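Local structure of pectate lyase (Paenibacillus sp. 0602, 5GT5) at residues L9-S13 with S262-H266; V33-L39 with D57-G61; D272-R276 with G320-N324. The protein cleaves the alpha-1,4-linked galacturonan backbone of polygalacturonate and probably of partly methylated pectin by elimination, with calcium as the likely cofactor. The protein carries 1 engineered substitution. All coordinates share one frame; numbering follows the deposited sequence.

Contact 1 of 3, residues L9-S13 with S262-H266; sequences LTGFS and SITLH
Phe12 lays one face of its ring on Ser262, whose CB sits almost over the middle, 3.6 Å from the ring centroid and 10° off the normal, a CH-pi contact. Thr264 N lies at the ring's edge, in its plane; the Phe12 and Thr264 side chains run at about a right angle, and Phe12 CD2 lies 3.1 Å from Thr264 OG1. That hydroxyl, anti to its own carbonyl carbon (chi1 -55°), accepts the Phe12 backbone N-H at 3.0 Å and also bonds Tyr409 OH. Residues 262-266 open a long strand of the right-handed parallel beta-helix of polysaccharide lyase family 1, paired with strands 184-194 and 284-288, and the N-terminal loop 9-13 packs against its outward side chains. Tyr409 meets the Phe12 ring edge-to-face, so an alanine here would probably leave Ser262 CB and the Tyr409 ring without their aromatic partner and open a gap under the loop. Gly11, with a positive phi of 88°, passes close over Thr264, its CA 3.4 Å from OG1. Farther along, a water joins Thr10 N, 3.1 Å away, to His266 NE2, while Thr10 OG1 bonds Tyr288 OH and the His266 ring stacks on Tyr288.

Contact 2 of 3, residues V33-L39 with D57-G61; sequences VYNATDL and DLNLG
Leu58 reaches across with both of its methyls. CD1 meets Val33 CG1 at 3.9 Å, the two side chains crossing at about a right angle, and lies a little farther from Leu39 CD2; CD2 rests on backbone, 3.7 Å from Tyr34 O and close to Asn35 CA. Two residues on, Leu60 splits its methyls in a similar way, CD2 against Ala36 CB at 3.7 Å and CD1 against Leu39 CD2 at 3.9 Å. With its CG anti to the backbone N (chi1 -170°), Leu39 can send CD2 to both leucines. Phe74 and Ile94 pack round Leu39 and Leu60, and Val52 and Ile54 of the neighbouring strand back Val33 and Leu39. This packing seats helix 36-43 over the N-terminal end of the parallel beta-helix. The first turn of the helix is shaped by its N-cap: Asn35 OD1 accepts from Asp38 N at 3.0 Å in a nearly straight bond (172°). A second bond, from Tyr34 N to the anti lone pair of Asp38 OD2 at 2.9 Å, pins the residue ahead of the cap. No hydrogen bond crosses between 33-39 and 57-61, so the contact is apolar, resting on van der Waals packing and the burial of aliphatic side chains.

Contact 3 of 3, residues D272-R276 with G320-N324; sequences DIQDR and GITSN
Gln274 OE1 is gripped by two donors: Thr322 N at 2.8 Å, and the ammonium of Lys244 from outside the two segments. The Thr322 N-H comes from above the amide plane, 64° out of it. CG lies anti to the carbonyl carbon (chi1 -69°) and the chain is extended beyond it, which carries the amide along 320-322; NE2 ends 3.6 Å from Ile321 CD1 and bonds Ser242 OG. The same glutamine also lends its backbone, its O accepting Asn324 N at 3.0 Å, so side chain and main chain together hold two alternate N-H groups of 320-324. Asp275 and Asn324 run alongside each other in the same direction, their flat groups turned 73° from coplanar. One N-H of Asn324 ND2 goes to Asp275 OD1 at 3.0 Å, nearly in its own amide plane but from above the carboxylate. Thr322 CG2 packs against this pair, 4.0 Å from Asp275 CG. A water donates to both Ile273 O and Asn324 O, bridging the backbones. The turn thus tied to the start of strand 324-329 leads into Arg276, probably the catalytic arginine, an arrangement in keeping with the active-site cleft beside the parallel beta-helix of polysaccharide lyase family 1.

Contacts 1 and 3 are tied to the same strand, 262-271: residues 262-266 meet the N-terminal loop, and the chain leaves the strand's far end into 272-276. Their nearest atoms are about 6 Å apart, their centres 23 Å. Contact 3 holds the probable catalytic Arg276, with the Asp275 side chain about 9 Å from that of Asp174, a likely calcium ligand. Contact 1 approaches the site only through Ile263, on the side of the strand turned away from the N-terminal loop, its side chain about 10 Å from that of Arg276. Contact 2 stands apart, its nearest atoms about 20 Å from either of the others and its centre 32 Å from that of contact 3, across the chain's centre.

Contact 1 of 3, residues L9-S13 with S262-H266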
loop_
_atom_site.group_PDB
_atom_site.type_symbol
_atom_site.label_atom_id
_atom_site.label_comp_id
_atom_site.label_asym_id
_atom_site.label_seq_id
_atom_site.Cartn_x
_atom_site.Cartn_y
_atom_site.Cartn_z
ATOM N N LEU A 9 2.167 14.648 -8.762
ATOM C CA LEU A 9 1.499 13.856 -7.733
ATOM C C LEU A 9 2.105 14.181 -6.369
ATOM O O LEU A 9 3.330 14.147 -6.203
ATOM C CB LEU A 9 1.671 12.369 -8.048
ATOM C CG LEU A 9 1.307 11.386 -6.932
ATOM C CD1 LEU A 9 -0.186 11.476 -6.565
ATOM C CD2 LEU A 9 1.622 9.984 -7.426
ATOM N N THR A 10 1.251 14.536 -5.411
ATOM C CA THR A 10 1.673 14.741 -4.021
ATOM C C THR A 10 0.718 14.010 -3.086
ATOM O O THR A 10 -0.305 13.454 -3.507
ATOM C CB THR A 10 1.647 16.218 -3.640
ATOM O OG1 THR A 10 0.278 16.645 -3.610
ATOM C CG2 THR A 10 2.386 17.073 -4.653
ATOM N N GLY A 11 1.061 13.995 -1.809
ATOM C CA GLY A 11 0.101 13.610 -0.773
ATOM C C GLY A 11 0.082 12.124 -0.522
ATOM O O GLY A 11 1.063 11.417 -0.833
ATOM N N PHE A 12 -1.019 11.601 0.012
ATOM C CA PHE A 12 -1.014 10.211 0.464
ATOM C C PHE A 12 -0.886 9.201 -0.666
ATOM O O PHE A 12 -0.450 8.073 -0.428
ATOM C CB PHE A 12 -2.259 9.898 1.298
ATOM C CG PHE A 12 -2.247 10.523 2.687
ATOM C CD1 PHE A 12 -1.368 10.086 3.670
ATOM C CD2 PHE A 12 -3.130 11.554 3.013
ATOM C CE1 PHE A 12 -1.355 10.660 4.947
ATOM C CE2 PHE A 12 -3.137 12.124 4.290
ATOM C CZ PHE A 12 -2.267 11.669 5.270
ATOM N N SER A 13 -1.242 9.596 -1.899
ATOM C CA SER A 13 -1.019 8.710 -3.035
ATOM C C SER A 13 0.396 8.731 -3.557
ATOM O O SER A 13 0.662 8.142 -4.604
ATOM C CB SER A 13 -1.997 9.010 -4.173
ATOM O OG SER A 13 -1.827 8.056 -5.237
ATOM N N SER A 262 -6.801 7.371 4.557
ATOM C CA SER A 262 -6.000 8.568 4.358
ATOM C C SER A 262 -6.321 9.171 3.001
ATOM O O SER A 262 -6.511 8.455 1.979
ATOM C CB SER A 262 -4.496 8.316 4.534
ATOM O OG SER A 262 -3.969 7.428 3.538
ATOM N N ILE A 263 -6.442 10.497 3.008
ATOM C CA ILE A 263 -6.767 11.231 1.795
ATOM C C ILE A 263 -6.178 12.644 1.801
ATOM O O ILE A 263 -6.176 13.326 2.829
ATOM C CB ILE A 263 -8.302 11.257 1.576
ATOM C CG1 ILE A 263 -8.629 11.838 0.211
ATOM C CG2 ILE A 263 -9.060 12.044 2.659
ATOM C CD1 ILE A 263 -10.078 11.543 -0.232
ATOM N N THR A 264 -5.653 13.049 0.647
ATOM C CA THR A 264 -5.200 14.411 0.398
ATOM C C THR A 264 -6.068 15.012 -0.672
ATOM O O THR A 264 -6.263 14.399 -1.738
ATOM C CB THR A 264 -3.747 14.426 -0.114
ATOM O OG1 THR A 264 -2.918 13.720 0.813
ATOM C CG2 THR A 264 -3.234 15.848 -0.304
ATOM N N LEU A 265 -6.571 16.226 -0.419
ATOM C CA LEU A 265 -7.308 17.030 -1.424
ATOM C C LEU A 265 -6.510 18.307 -1.682
ATOM O O LEU A 265 -6.161 19.003 -0.725
ATOM C CB LEU A 265 -8.683 17.445 -0.874
ATOM C CG LEU A 265 -9.544 16.320 -0.287
ATOM C CD1 LEU A 265 -10.812 16.894 0.319
ATOM C CD2 LEU A 265 -9.882 15.270 -1.356
ATOM N N HIS A 266 -6.222 18.656 -2.929
ATOM C CA HIS A 266 -5.514 19.915 -3.153
ATOM C C HIS A 266 -5.734 20.484 -4.529
ATOM O O HIS A 266 -5.911 19.734 -5.509
ATOM C CB HIS A 266 -4.013 19.832 -2.790
ATOM C CG HIS A 266 -3.160 19.157 -3.800
ATOM N ND1 HIS A 266 -2.585 19.838 -4.861
ATOM C CD2 HIS A 266 -2.735 17.873 -3.907
ATOM C CE1 HIS A 266 -1.874 18.998 -5.579
ATOM N NE2 HIS A 266 -1.942 17.791 -5.022
HETATM O O HOH W 1 -1.104 15.860 -6.860
#

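Contact 2 of 3, residues V33-L39 with D57-G61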
loop_
_atom_site.group_PDB
_atom_site.type_symbol
_atom_site.label_atom_id
_atom_site.label_comp_id
_atom_site.label_asym_id
_atom_site.label_seq_id
_atom_site.Cartn_x
_atom_site.Cartn_y
_atom_site.Cartn_z
ATOM N N VAL A 33 -10.292 3.027 -25.885
ATOM C CA VAL A 33 -11.687 2.696 -25.645
ATOM C C VAL A 33 -12.613 3.681 -26.358
ATOM O O VAL A 33 -12.603 4.899 -26.074
ATOM C CB VAL A 33 -11.948 2.673 -24.117
ATOM C CG1 VAL A 33 -13.433 2.717 -23.810
ATOM C CG2 VAL A 33 -11.287 1.439 -23.489
ATOM N N TYR A 34 -13.421 3.146 -27.277
ATOM C CA TYR A 34 -14.325 3.974 -28.078
ATOM C C TYR A 34 -15.769 3.782 -27.699
ATOM O O TYR A 34 -16.620 4.606 -28.045
ATOM C CB TYR A 34 -14.155 3.647 -29.565
ATOM C CG TYR A 34 -12.754 3.880 -30.076
ATOM C CD1 TYR A 34 -11.781 2.869 -30.034
ATOM C CD2 TYR A 34 -12.392 5.106 -30.615
ATOM C CE1 TYR A 34 -10.474 3.100 -30.510
ATOM C CE2 TYR A 34 -11.101 5.339 -31.067
ATOM C CZ TYR A 34 -10.154 4.338 -31.017
ATOM O OH TYR A 34 -8.878 4.568 -31.477
ATOM N N ASN A 35 -16.059 2.701 -26.986
ATOM C CA ASN A 35 -17.421 2.352 -26.638
ATOM C C ASN A 35 -17.436 1.487 -25.398
ATOM O O ASN A 35 -16.368 1.160 -24.860
ATOM C CB ASN A 35 -18.105 1.679 -27.837
ATOM C CG ASN A 35 -17.418 0.406 -28.258
ATOM O OD1 ASN A 35 -17.140 -0.466 -27.444
ATOM N ND2 ASN A 35 -17.147 0.289 -29.560
ATOM N N ALA A 36 -18.629 1.146 -24.931
ATOM C CA ALA A 36 -18.783 0.416 -23.674
ATOM C C ALA A 36 -18.179 -0.981 -23.735
ATOM O O ALA A 36 -17.653 -1.478 -22.740
ATOM C CB ALA A 36 -20.241 0.328 -23.282
ATOM N N THR A 37 -18.255 -1.633 -24.899
ATOM C CA THR A 37 -17.681 -2.982 -25.012
ATOM C C THR A 37 -16.163 -2.969 -24.858
ATOM O O THR A 37 -15.614 -3.801 -24.136
ATOM C CB THR A 37 -18.057 -3.622 -26.340
ATOM O OG1 THR A 37 -19.486 -3.633 -26.458
ATOM C CG2 THR A 37 -17.548 -5.063 -26.404
ATOM N N ASP A 38 -15.502 -2.009 -25.502
ATOM C CA ASP A 38 -14.067 -1.802 -25.319
ATOM C C ASP A 38 -13.753 -1.600 -23.852
ATOM O O ASP A 38 -12.797 -2.171 -23.341
ATOM C CB ASP A 38 -13.555 -0.568 -26.067
ATOM C CG ASP A 38 -13.706 -0.665 -27.573
ATOM O OD1 ASP A 38 -13.782 -1.789 -28.153
ATOM O OD2 ASP A 38 -13.728 0.429 -28.173
ATOM N N LEU A 39 -14.564 -0.812 -23.147
ATOM C CA LEU A 39 -14.285 -0.561 -21.740
ATOM C C LEU A 39 -14.457 -1.841 -20.918
ATOM O O LEU A 39 -13.649 -2.141 -20.021
ATOM C CB LEU A 39 -15.217 0.518 -21.208
ATOM C CG LEU A 39 -14.861 1.045 -19.804
ATOM C CD1 LEU A 39 -13.488 1.686 -19.796
ATOM C CD2 LEU A 39 -15.911 2.077 -19.343
ATOM N N ASP A 57 -16.518 10.757 -25.522
ATOM C CA ASP A 57 -17.541 10.617 -24.496
ATOM C C ASP A 57 -18.138 9.215 -24.524
ATOM O O ASP A 57 -18.315 8.624 -25.605
ATOM C CB ASP A 57 -18.694 11.622 -24.679
ATOM C CG ASP A 57 -18.271 13.078 -24.552
ATOM O OD1 ASP A 57 -17.140 13.363 -24.115
ATOM O OD2 ASP A 57 -19.098 13.963 -24.919
ATOM N N LEU A 58 -18.455 8.698 -23.343
ATOM C CA LEU A 58 -19.074 7.382 -23.219
ATOM C C LEU A 58 -20.422 7.452 -22.534
ATOM O O LEU A 58 -20.568 8.042 -21.435
ATOM C CB LEU A 58 -18.169 6.406 -22.458
ATOM C CG LEU A 58 -16.806 6.073 -23.083
ATOM C CD1 LEU A 58 -16.043 5.159 -22.154
ATOM C CD2 LEU A 58 -17.010 5.408 -24.449
ATOM N N ASN A 59 -21.428 6.869 -23.178
ATOM C CA ASN A 59 -22.783 6.795 -22.638
ATOM C C ASN A 59 -22.994 5.387 -22.154
ATOM O O ASN A 59 -23.191 4.455 -22.951
ATOM C CB ASN A 59 -23.762 7.158 -23.754
ATOM C CG ASN A 59 -23.591 8.578 -24.175
ATOM O OD1 ASN A 59 -23.691 9.466 -23.347
ATOM N ND2 ASN A 59 -23.251 8.804 -25.439
ATOM N N LEU A 60 -22.900 5.213 -20.839
ATOM C CA LEU A 60 -22.670 3.894 -20.265
ATOM C C LEU A 60 -23.861 3.316 -19.486
ATOM O O LEU A 60 -23.715 2.394 -18.686
ATOM C CB LEU A 60 -21.399 3.930 -19.388
ATOM C CG LEU A 60 -20.121 4.349 -20.103
ATOM C CD1 LEU A 60 -18.968 4.430 -19.110
ATOM C CD2 LEU A 60 -19.795 3.361 -21.242
ATOM N N GLY A 61 -25.056 3.854 -19.723
ATOM C CA GLY A 61 -26.235 3.311 -19.056
ATOM C C GLY A 61 -26.567 1.891 -19.478
ATOM O O GLY A 61 -26.339 1.510 -20.634
#

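Contact 3 of 3, residues D272-R276 with G320-N324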
loop_
_atom_site.group_PDB
_atom_site.type_symbol
_atom_site.label_atom_id
_atom_site.label_comp_id
_atom_site.label_asym_id
_atom_site.label_seq_id
_atom_site.Cartn_x
_atom_site.Cartn_y
_atom_site.Cartn_z
ATOM N N ASP A 272 -20.568 25.165 -5.147
ATOM C CA ASP A 272 -21.945 24.843 -4.804
ATOM C C ASP A 272 -22.088 23.376 -4.439
ATOM O O ASP A 272 -23.015 22.679 -4.879
ATOM C CB ASP A 272 -22.890 25.262 -5.937
ATOM C CG ASP A 272 -22.787 26.745 -6.227
ATOM O OD1 ASP A 272 -22.826 27.531 -5.245
ATOM O OD2 ASP A 272 -22.648 27.108 -7.424
ATOM N N ILE A 273 -21.157 22.925 -3.590
ATOM C CA ILE A 273 -21.236 21.634 -2.931
ATOM C C ILE A 273 -21.668 21.911 -1.488
ATOM O O ILE A 273 -21.027 22.689 -0.792
ATOM C CB ILE A 273 -19.848 20.920 -2.957
ATOM C CG1 ILE A 273 -19.226 20.973 -4.364
ATOM C CG2 ILE A 273 -19.977 19.523 -2.384
ATOM C CD1 ILE A 273 -20.073 20.347 -5.486
ATOM N N GLN A 274 -22.755 21.293 -1.057
ATOM C CA GLN A 274 -23.375 21.656 0.226
ATOM C C GLN A 274 -22.688 21.088 1.449
ATOM O O GLN A 274 -22.891 21.579 2.552
ATOM C CB GLN A 274 -24.822 21.176 0.261
ATOM C CG GLN A 274 -25.758 21.927 -0.700
ATOM C CD GLN A 274 -27.212 21.524 -0.503
ATOM O OE1 GLN A 274 -27.598 20.947 0.527
ATOM N NE2 GLN A 274 -28.029 21.816 -1.506
ATOM N N ASP A 275 -21.921 20.010 1.293
ATOM C CA ASP A 275 -21.534 19.202 2.461
ATOM C C ASP A 275 -20.390 18.273 2.108
ATOM O O ASP A 275 -20.185 17.927 0.937
ATOM C CB ASP A 275 -22.773 18.381 2.896
ATOM C CG ASP A 275 -22.716 17.843 4.321
ATOM O OD1 ASP A 275 -21.788 18.159 5.114
ATOM O OD2 ASP A 275 -23.659 17.082 4.652
ATOM N N ARG A 276 -19.649 17.864 3.132
ATOM C CA ARG A 276 -18.658 16.782 3.051
ATOM C C ARG A 276 -17.456 17.156 2.197
ATOM O O ARG A 276 -17.144 16.508 1.190
ATOM C CB ARG A 276 -19.290 15.477 2.570
ATOM C CG ARG A 276 -20.547 15.062 3.321
ATOM C CD ARG A 276 -20.886 13.626 2.908
ATOM N NE ARG A 276 -22.086 13.138 3.598
ATOM C CZ ARG A 276 -22.710 12.000 3.259
ATOM N NH1 ARG A 276 -22.286 11.291 2.238
ATOM N NH2 ARG A 276 -23.791 11.616 3.926
ATOM N N GLY A 320 -33.819 21.774 0.915
ATOM C CA GLY A 320 -33.171 22.995 1.342
ATOM C C GLY A 320 -31.681 22.986 1.059
ATOM O O GLY A 320 -31.206 22.183 0.241
ATOM N N ILE A 321 -30.961 23.879 1.723
ATOM C CA ILE A 321 -29.531 24.081 1.486
ATOM C C ILE A 321 -28.747 23.775 2.752
ATOM O O ILE A 321 -28.820 24.512 3.726
ATOM C CB ILE A 321 -29.273 25.518 1.039
ATOM C CG1 ILE A 321 -30.058 25.838 -0.234
ATOM C CG2 ILE A 321 -27.783 25.793 0.836
ATOM C CD1 ILE A 321 -29.613 25.053 -1.449
ATOM N N THR A 322 -28.000 22.671 2.747
ATOM C CA THR A 322 -27.035 22.415 3.815
ATOM C C THR A 322 -25.839 23.278 3.492
ATOM O O THR A 322 -25.556 23.536 2.312
ATOM C CB THR A 322 -26.692 20.931 3.846
ATOM O OG1 THR A 322 -27.896 20.239 4.215
ATOM C CG2 THR A 322 -25.583 20.596 4.860
ATOM N N SER A 323 -25.181 23.796 4.527
ATOM C CA SER A 323 -24.086 24.757 4.338
ATOM C C SER A 323 -22.913 24.404 5.219
ATOM O O SER A 323 -22.576 25.126 6.161
ATOM C CB SER A 323 -24.604 26.177 4.621
ATOM O OG SER A 323 -23.711 27.169 4.146
ATOM N N ASN A 324 -22.316 23.250 4.916
ATOM C CA ASN A 324 -21.185 22.733 5.650
ATOM C C ASN A 324 -19.929 22.766 4.811
ATOM O O ASN A 324 -19.995 22.854 3.592
ATOM C CB ASN A 324 -21.418 21.287 6.085
ATOM C CG ASN A 324 -22.508 21.139 7.144
ATOM O OD1 ASN A 324 -22.926 22.113 7.799
ATOM N ND2 ASN A 324 -22.981 19.889 7.311
HETATM O O HOH W 2 -21.394 24.329 1.510
#